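Local structure of DUF176 (Nitrosomonas europaea, 2OMO) at residues A[47-61]-A[73-87]. The protein is of unknown specific function but belongs to the antibiotic biosynthesis monooxygenase family and may therefore act as an oxidoreductase. Residues are numbered along the deposited sequence; the frame is centred on the assembly and turned at random.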
loop_
_atom_site.group_PDB
_atom_site.type_symbol
_atom_site.label_atom_id
_atom_site.label_comp_id
_atom_site.label_asym_id
_atom_site.label_seq_id
_atom_site.Cartn_x
_atom_site.Cartn_y
_atom_site.Cartn_z
ATOM N N ASN A 47 -17.002 2.614 -4.770
ATOM C CA ASN A 47 -15.850 2.498 -5.682
ATOM C C ASN A 47 -15.107 1.154 -5.457
ATOM O O ASN A 47 -14.879 0.393 -6.395
ATOM C CB ASN A 47 -14.935 3.717 -5.440
ATOM C CG ASN A 47 -13.775 3.844 -6.461
ATOM O OD1 ASN A 47 -13.659 3.061 -7.371
ATOM N ND2 ASN A 47 -12.917 4.864 -6.275
ATOM N N HIS A 48 -14.789 0.851 -4.196
ATOM C CA HIS A 48 -14.119 -0.396 -3.798
ATOM C C HIS A 48 -14.902 -1.631 -4.291
ATOM O O HIS A 48 -14.318 -2.517 -4.907
ATOM C CB HIS A 48 -14.010 -0.484 -2.277
ATOM C CG HIS A 48 -13.690 -1.867 -1.769
ATOM N ND1 HIS A 48 -12.400 -2.371 -1.740
ATOM C CD2 HIS A 48 -14.491 -2.843 -1.275
ATOM C CE1 HIS A 48 -12.425 -3.596 -1.233
ATOM N NE2 HIS A 48 -13.682 -3.910 -0.955
ATOM N N GLU A 49 -16.210 -1.670 -4.010
ATOM C CA GLU A 49 -17.069 -2.836 -4.313
ATOM C C GLU A 49 -17.061 -3.164 -5.788
ATOM O O GLU A 49 -17.079 -4.326 -6.148
ATOM C CB GLU A 49 -18.507 -2.624 -3.809
ATOM C CG GLU A 49 -18.579 -2.645 -2.261
ATOM C CD GLU A 49 -19.975 -2.404 -1.693
ATOM O OE1 GLU A 49 -20.920 -2.116 -2.456
ATOM O OE2 GLU A 49 -20.117 -2.511 -0.454
ATOM N N GLN A 50 -17.021 -2.145 -6.640
ATOM C CA GLN A 50 -16.989 -2.355 -8.071
ATOM C C GLN A 50 -15.554 -2.606 -8.552
ATOM O O GLN A 50 -15.334 -3.354 -9.481
ATOM C CB GLN A 50 -17.587 -1.159 -8.816
ATOM C CG GLN A 50 -19.100 -0.975 -8.595
ATOM C CD GLN A 50 -19.879 -2.245 -8.888
ATOM O OE1 GLN A 50 -19.710 -2.873 -9.945
ATOM N NE2 GLN A 50 -20.743 -2.639 -7.947
ATOM N N SER A 51 -14.594 -1.946 -7.947
ATOM C CA SER A 51 -13.225 -1.992 -8.443
ATOM C C SER A 51 -12.605 -3.362 -8.221
ATOM O O SER A 51 -11.833 -3.825 -9.069
ATOM C CB SER A 51 -12.385 -0.864 -7.846
ATOM O OG SER A 51 -12.780 0.390 -8.383
ATOM N N ILE A 52 -12.962 -4.028 -7.130
ATOM C CA ILE A 52 -12.435 -5.385 -6.874
ATOM C C ILE A 52 -12.917 -6.452 -7.865
ATOM O O ILE A 52 -12.383 -7.564 -7.887
ATOM C CB ILE A 52 -12.600 -5.865 -5.414
ATOM C CG1 ILE A 52 -14.081 -6.017 -5.009
ATOM C CG2 ILE A 52 -11.805 -4.910 -4.491
ATOM C CD1 ILE A 52 -14.298 -6.711 -3.693
ATOM N N ARG A 53 -13.926 -6.080 -8.648
ATOM C CA ARG A 53 -14.489 -6.908 -9.698
ATOM C C ARG A 53 -13.878 -6.595 -11.063
ATOM O O ARG A 53 -14.226 -7.233 -12.067
ATOM C CB ARG A 53 -15.993 -6.666 -9.740
ATOM C CG ARG A 53 -16.693 -7.011 -8.431
ATOM C CD ARG A 53 -18.183 -6.709 -8.501
ATOM N NE ARG A 53 -18.778 -7.339 -9.673
ATOM C CZ ARG A 53 -19.258 -8.584 -9.713
ATOM N NH1 ARG A 53 -19.252 -9.358 -8.629
ATOM N NH2 ARG A 53 -19.758 -9.057 -10.844
ATOM N N GLU A 54 -12.992 -5.611 -11.134
ATOM C CA GLU A 54 -12.370 -5.254 -12.414
ATOM C C GLU A 54 -11.358 -6.329 -12.801
ATOM O O GLU A 54 -10.652 -6.879 -11.930
ATOM C CB GLU A 54 -11.659 -3.906 -12.365
ATOM C CG GLU A 54 -12.540 -2.683 -12.207
ATOM C CD GLU A 54 -11.747 -1.428 -11.943
ATOM O OE1 GLU A 54 -10.531 -1.376 -12.282
ATOM O OE2 GLU A 54 -12.326 -0.477 -11.381
ATOM N N PRO A 55 -11.254 -6.601 -14.117
ATOM C CA PRO A 55 -10.288 -7.624 -14.529
ATOM C C PRO A 55 -8.833 -7.228 -14.112
ATOM O O PRO A 55 -8.362 -6.094 -14.352
ATOM C CB PRO A 55 -10.442 -7.685 -16.064
ATOM C CG PRO A 55 -11.817 -7.034 -16.354
ATOM C CD PRO A 55 -11.910 -5.946 -15.269
ATOM N N GLY A 56 -8.157 -8.165 -13.462
ATOM C CA GLY A 56 -6.761 -7.925 -13.093
ATOM C C GLY A 56 -6.586 -7.127 -11.811
ATOM O O GLY A 56 -5.443 -6.884 -11.399
ATOM N N ASN A 57 -7.680 -6.709 -11.155
ATOM C CA ASN A 57 -7.519 -6.070 -9.808
ATOM C C ASN A 57 -6.970 -7.060 -8.790
ATOM O O ASN A 57 -7.458 -8.196 -8.708
ATOM C CB ASN A 57 -8.823 -5.517 -9.241
ATOM C CG ASN A 57 -8.581 -4.712 -7.999
ATOM O OD1 ASN A 57 -8.879 -5.164 -6.917
ATOM N ND2 ASN A 57 -7.976 -3.532 -8.151
HETATM N N MSE A 58 -5.938 -6.646 -8.054
HETATM C CA MSE A 58 -5.322 -7.464 -7.027
HETATM C C MSE A 58 -5.541 -6.907 -5.627
HETATM O O MSE A 58 -5.590 -7.666 -4.647
HETATM C CB MSE A 58 -3.837 -7.575 -7.292
HETATM C CG MSE A 58 -3.646 -8.261 -8.594
HETATM SE SE MSE A 58 -1.824 -8.706 -8.915
HETATM C CE MSE A 58 -1.523 -9.988 -7.428
ATOM N N ARG A 59 -5.670 -5.585 -5.517
ATOM C CA ARG A 59 -6.155 -4.996 -4.266
ATOM C C ARG A 59 -6.815 -3.690 -4.602
ATOM O O ARG A 59 -6.416 -3.012 -5.555
ATOM C CB ARG A 59 -4.997 -4.618 -3.284
ATOM C CG ARG A 59 -4.087 -5.707 -2.749
ATOM C CD ARG A 59 -2.897 -6.051 -3.621
ATOM N NE ARG A 59 -1.930 -6.927 -2.905
ATOM C CZ ARG A 59 -2.067 -8.234 -2.755
ATOM N NH1 ARG A 59 -3.143 -8.838 -3.260
ATOM N NH2 ARG A 59 -1.149 -8.936 -2.095
ATOM N N PHE A 60 -7.768 -3.302 -3.759
ATOM C CA PHE A 60 -8.356 -1.972 -3.840
ATOM C C PHE A 60 -8.691 -1.625 -2.393
ATOM O O PHE A 60 -9.831 -1.320 -2.036
ATOM C CB PHE A 60 -9.580 -1.932 -4.771
ATOM C CG PHE A 60 -9.786 -0.576 -5.404
ATOM C CD1 PHE A 60 -9.173 -0.247 -6.628
ATOM C CD2 PHE A 60 -10.562 0.391 -4.738
ATOM C CE1 PHE A 60 -9.333 1.045 -7.176
ATOM C CE2 PHE A 60 -10.755 1.675 -5.280
ATOM C CZ PHE A 60 -10.142 2.023 -6.483
ATOM N N ASP A 61 -7.662 -1.683 -1.555
ATOM C CA ASP A 61 -7.869 -1.526 -0.121
ATOM C C ASP A 61 -8.183 -0.068 0.179
ATOM O O ASP A 61 -7.516 0.861 -0.329
ATOM C CB ASP A 61 -6.624 -1.915 0.656
ATOM C CG ASP A 61 -6.241 -3.391 0.497
ATOM O OD1 ASP A 61 -7.119 -4.192 0.097
ATOM O OD2 ASP A 61 -5.066 -3.786 0.821
ATOM N N VAL A 73 -6.141 6.469 2.486
ATOM C CA VAL A 73 -5.312 5.919 1.374
ATOM C C VAL A 73 -6.160 4.913 0.588
ATOM O O VAL A 73 -6.851 4.066 1.200
ATOM C CB VAL A 73 -4.069 5.195 1.908
ATOM C CG1 VAL A 73 -3.456 4.217 0.824
ATOM C CG2 VAL A 73 -3.031 6.207 2.407
ATOM N N LEU A 74 -6.152 5.026 -0.741
ATOM C CA LEU A 74 -6.631 3.961 -1.614
ATOM C C LEU A 74 -5.393 3.258 -2.195
ATOM O O LEU A 74 -4.605 3.866 -2.910
ATOM C CB LEU A 74 -7.485 4.504 -2.783
ATOM C CG LEU A 74 -8.772 5.259 -2.343
ATOM C CD1 LEU A 74 -8.476 6.715 -1.920
ATOM C CD2 LEU A 74 -9.910 5.234 -3.429
ATOM N N TYR A 75 -5.269 1.972 -1.903
ATOM C CA TYR A 75 -4.155 1.165 -2.352
ATOM C C TYR A 75 -4.657 0.324 -3.528
ATOM O O TYR A 75 -5.302 -0.718 -3.346
ATOM C CB TYR A 75 -3.645 0.318 -1.183
ATOM C CG TYR A 75 -2.469 -0.569 -1.491
ATOM C CD1 TYR A 75 -1.152 -0.060 -1.494
ATOM C CD2 TYR A 75 -2.656 -1.898 -1.782
ATOM C CE1 TYR A 75 -0.074 -0.881 -1.785
ATOM C CE2 TYR A 75 -1.575 -2.739 -2.088
ATOM C CZ TYR A 75 -0.276 -2.208 -2.090
ATOM O OH TYR A 75 0.840 -2.992 -2.346
ATOM N N GLU A 76 -4.326 0.784 -4.737
ATOM C CA GLU A 76 -4.950 0.262 -5.951
ATOM C C GLU A 76 -3.872 -0.499 -6.759
ATOM O O GLU A 76 -3.009 0.124 -7.370
ATOM C CB GLU A 76 -5.490 1.448 -6.749
ATOM C CG GLU A 76 -6.297 2.445 -5.897
ATOM C CD GLU A 76 -6.911 3.596 -6.724
ATOM O OE1 GLU A 76 -6.638 3.710 -7.937
ATOM O OE2 GLU A 76 -7.644 4.416 -6.123
ATOM N N ALA A 77 -3.940 -1.829 -6.722
ATOM C CA ALA A 77 -2.940 -2.732 -7.275
ATOM C C ALA A 77 -3.614 -3.535 -8.385
ATOM O O ALA A 77 -4.709 -4.092 -8.172
ATOM C CB ALA A 77 -2.436 -3.688 -6.190
ATOM N N TYR A 78 -2.970 -3.597 -9.563
ATOM C CA TYR A 78 -3.459 -4.437 -10.653
ATOM C C TYR A 78 -2.354 -5.346 -11.189
ATOM O O TYR A 78 -1.135 -5.034 -11.082
ATOM C CB TYR A 78 -4.005 -3.569 -11.797
ATOM C CG TYR A 78 -5.235 -2.775 -11.418
ATOM C CD1 TYR A 78 -6.520 -3.204 -11.830
ATOM C CD2 TYR A 78 -5.125 -1.602 -10.656
ATOM C CE1 TYR A 78 -7.678 -2.493 -11.478
ATOM C CE2 TYR A 78 -6.293 -0.871 -10.298
ATOM C CZ TYR A 78 -7.545 -1.326 -10.711
ATOM O OH TYR A 78 -8.644 -0.592 -10.340
ATOM N N LYS A 79 -2.773 -6.460 -11.798
ATOM C CA LYS A 79 -1.834 -7.347 -12.493
ATOM C C LYS A 79 -0.981 -6.606 -13.531
ATOM O O LYS A 79 0.215 -6.850 -13.629
ATOM C CB LYS A 79 -2.581 -8.502 -13.196
ATOM C CG LYS A 79 -3.203 -9.500 -12.198
ATOM C CD LYS A 79 -4.044 -10.606 -12.824
ATOM C CE LYS A 79 -4.511 -11.602 -11.738
ATOM N NZ LYS A 79 -5.417 -10.953 -10.735
ATOM N N THR A 80 -1.605 -5.720 -14.303
ATOM C CA THR A 80 -0.937 -4.977 -15.370
ATOM C C THR A 80 -1.306 -3.516 -15.400
ATOM O O THR A 80 -2.389 -3.080 -14.917
ATOM C CB THR A 80 -1.277 -5.543 -16.794
ATOM O OG1 THR A 80 -2.640 -5.233 -17.121
ATOM C CG2 THR A 80 -1.032 -7.044 -16.857
ATOM N N ARG A 81 -0.397 -2.732 -15.974
ATOM C CA ARG A 81 -0.644 -1.308 -16.112
ATOM C C ARG A 81 -1.927 -1.050 -16.902
ATOM O O ARG A 81 -2.657 -0.116 -16.616
ATOM C CB ARG A 81 0.510 -0.563 -16.815
ATOM C CG ARG A 81 0.253 0.946 -16.720
ATOM C CD ARG A 81 1.015 1.859 -17.651
ATOM N NE ARG A 81 2.438 1.659 -17.599
ATOM C CZ ARG A 81 3.368 2.599 -17.377
ATOM N NH1 ARG A 81 3.068 3.874 -17.138
ATOM N NH2 ARG A 81 4.629 2.227 -17.419
ATOM N N LYS A 82 -2.189 -1.861 -17.918
ATOM C CA LYS A 82 -3.337 -1.557 -18.759
ATOM C C LYS A 82 -4.663 -1.829 -18.047
ATOM O O LYS A 82 -5.624 -1.061 -18.269
ATOM C CB LYS A 82 -3.200 -2.160 -20.154
ATOM C CG LYS A 82 -2.109 -1.445 -20.967
ATOM C CD LYS A 82 -0.726 -1.790 -20.391
ATOM C CE LYS A 82 0.391 -0.871 -20.858
ATOM N NZ LYS A 82 1.677 -1.580 -20.581
ATOM N N ASP A 83 -4.686 -2.840 -17.149
ATOM C CA ASP A 83 -5.774 -3.066 -16.183
ATOM C C ASP A 83 -5.974 -1.834 -15.316
ATOM O O ASP A 83 -7.102 -1.400 -15.153
ATOM C CB ASP A 83 -5.505 -4.276 -15.260
ATOM C CG ASP A 83 -5.392 -5.606 -16.019
ATOM O OD1 ASP A 83 -6.132 -5.818 -17.005
ATOM O OD2 ASP A 83 -4.550 -6.445 -15.623
ATOM N N ALA A 84 -4.879 -1.243 -14.791
ATOM C CA ALA A 84 -4.985 -0.040 -13.962
ATOM C C ALA A 84 -5.556 1.133 -14.761
ATOM O O ALA A 84 -6.365 1.907 -14.261
ATOM C CB ALA A 84 -3.601 0.335 -13.354
ATOM N N ALA A 85 -5.102 1.262 -16.013
ATOM C CA ALA A 85 -5.532 2.328 -16.925
ATOM C C ALA A 85 -7.028 2.269 -17.160
ATOM O O ALA A 85 -7.686 3.288 -17.230
ATOM C CB ALA A 85 -4.806 2.194 -18.265
ATOM N N ALA A 86 -7.562 1.061 -17.279
ATOM C CA ALA A 86 -8.992 0.856 -17.548
ATOM C C ALA A 86 -9.857 1.357 -16.403
ATOM O O ALA A 86 -11.004 1.744 -16.601
ATOM C CB ALA A 86 -9.270 -0.598 -17.785
ATOM N N HIS A 87 -9.315 1.303 -15.186
ATOM C CA HIS A 87 -10.068 1.754 -14.023
ATOM C C HIS A 87 -10.623 3.168 -14.192
ATOM O O HIS A 87 -11.726 3.442 -13.754
ATOM C CB HIS A 87 -9.190 1.728 -12.767
ATOM C CG HIS A 87 -9.829 2.326 -11.549
ATOM N ND1 HIS A 87 -10.869 1.729 -10.876
ATOM C CD2 HIS A 87 -9.512 3.435 -10.830
ATOM C CE1 HIS A 87 -11.222 2.476 -9.844
ATOM N NE2 HIS A 87 -10.403 3.512 -9.781
HETATM O O HOH W 1 -10.250 5.440 -7.585
HETATM O O HOH W 2 -9.939 -1.662 -14.739
HETATM O O HOH W 3 -9.268 -3.909 -15.668
#
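Asn-47 meets the rim of the His-87 imidazole, OD1 lying 3.5 Å from CE1 with amide and ring nearly coplanar; water 1 joins Asn-47 ND2, His-87 NE2 and Glu-76 OE2. Glu-54, extended beyond CG, divides its carboxylate: the syn lone pair of OE2 takes the in-plane proton of His-87 ND1 (2.7 Å, 167°), while Tyr-78 OH donates to OE1 from above the carboxylate plane (2.8 Å). OE2 also bonds His-92. Gly-56, with positive phi third in the type II turn 54-57, accepts from Lys-79 N (2.7 Å). Asn-57 ND2 lies over one face of the Tyr-78 ring, Ala-84 over the other. Met-58 N (2.8 Å) and Arg-59 N (3.2 Å) share Ala-77 O in a classic bulge, and SE of Met-58, a selenomethionine, rests on Lys-79 CG. Arg-59 runs alongside Tyr-75, CD against Ala-77 CB (3.5 Å), and its NE salt-bridges Asp-61 of the second subunit. The Phe-60 ring receives Glu-76 CG over one face and sits obliquely to His-87, planes 51° apart. Asp-61 and Tyr-75 form a hydrogen-bonded pair; both side chains reach the second subunit, Asp-61 OD2 bonding its Tyr-75 OH. This bulged hairpin, helices on one side, belongs to the ferredoxin-like alpha+beta fold of ABM-family dimers.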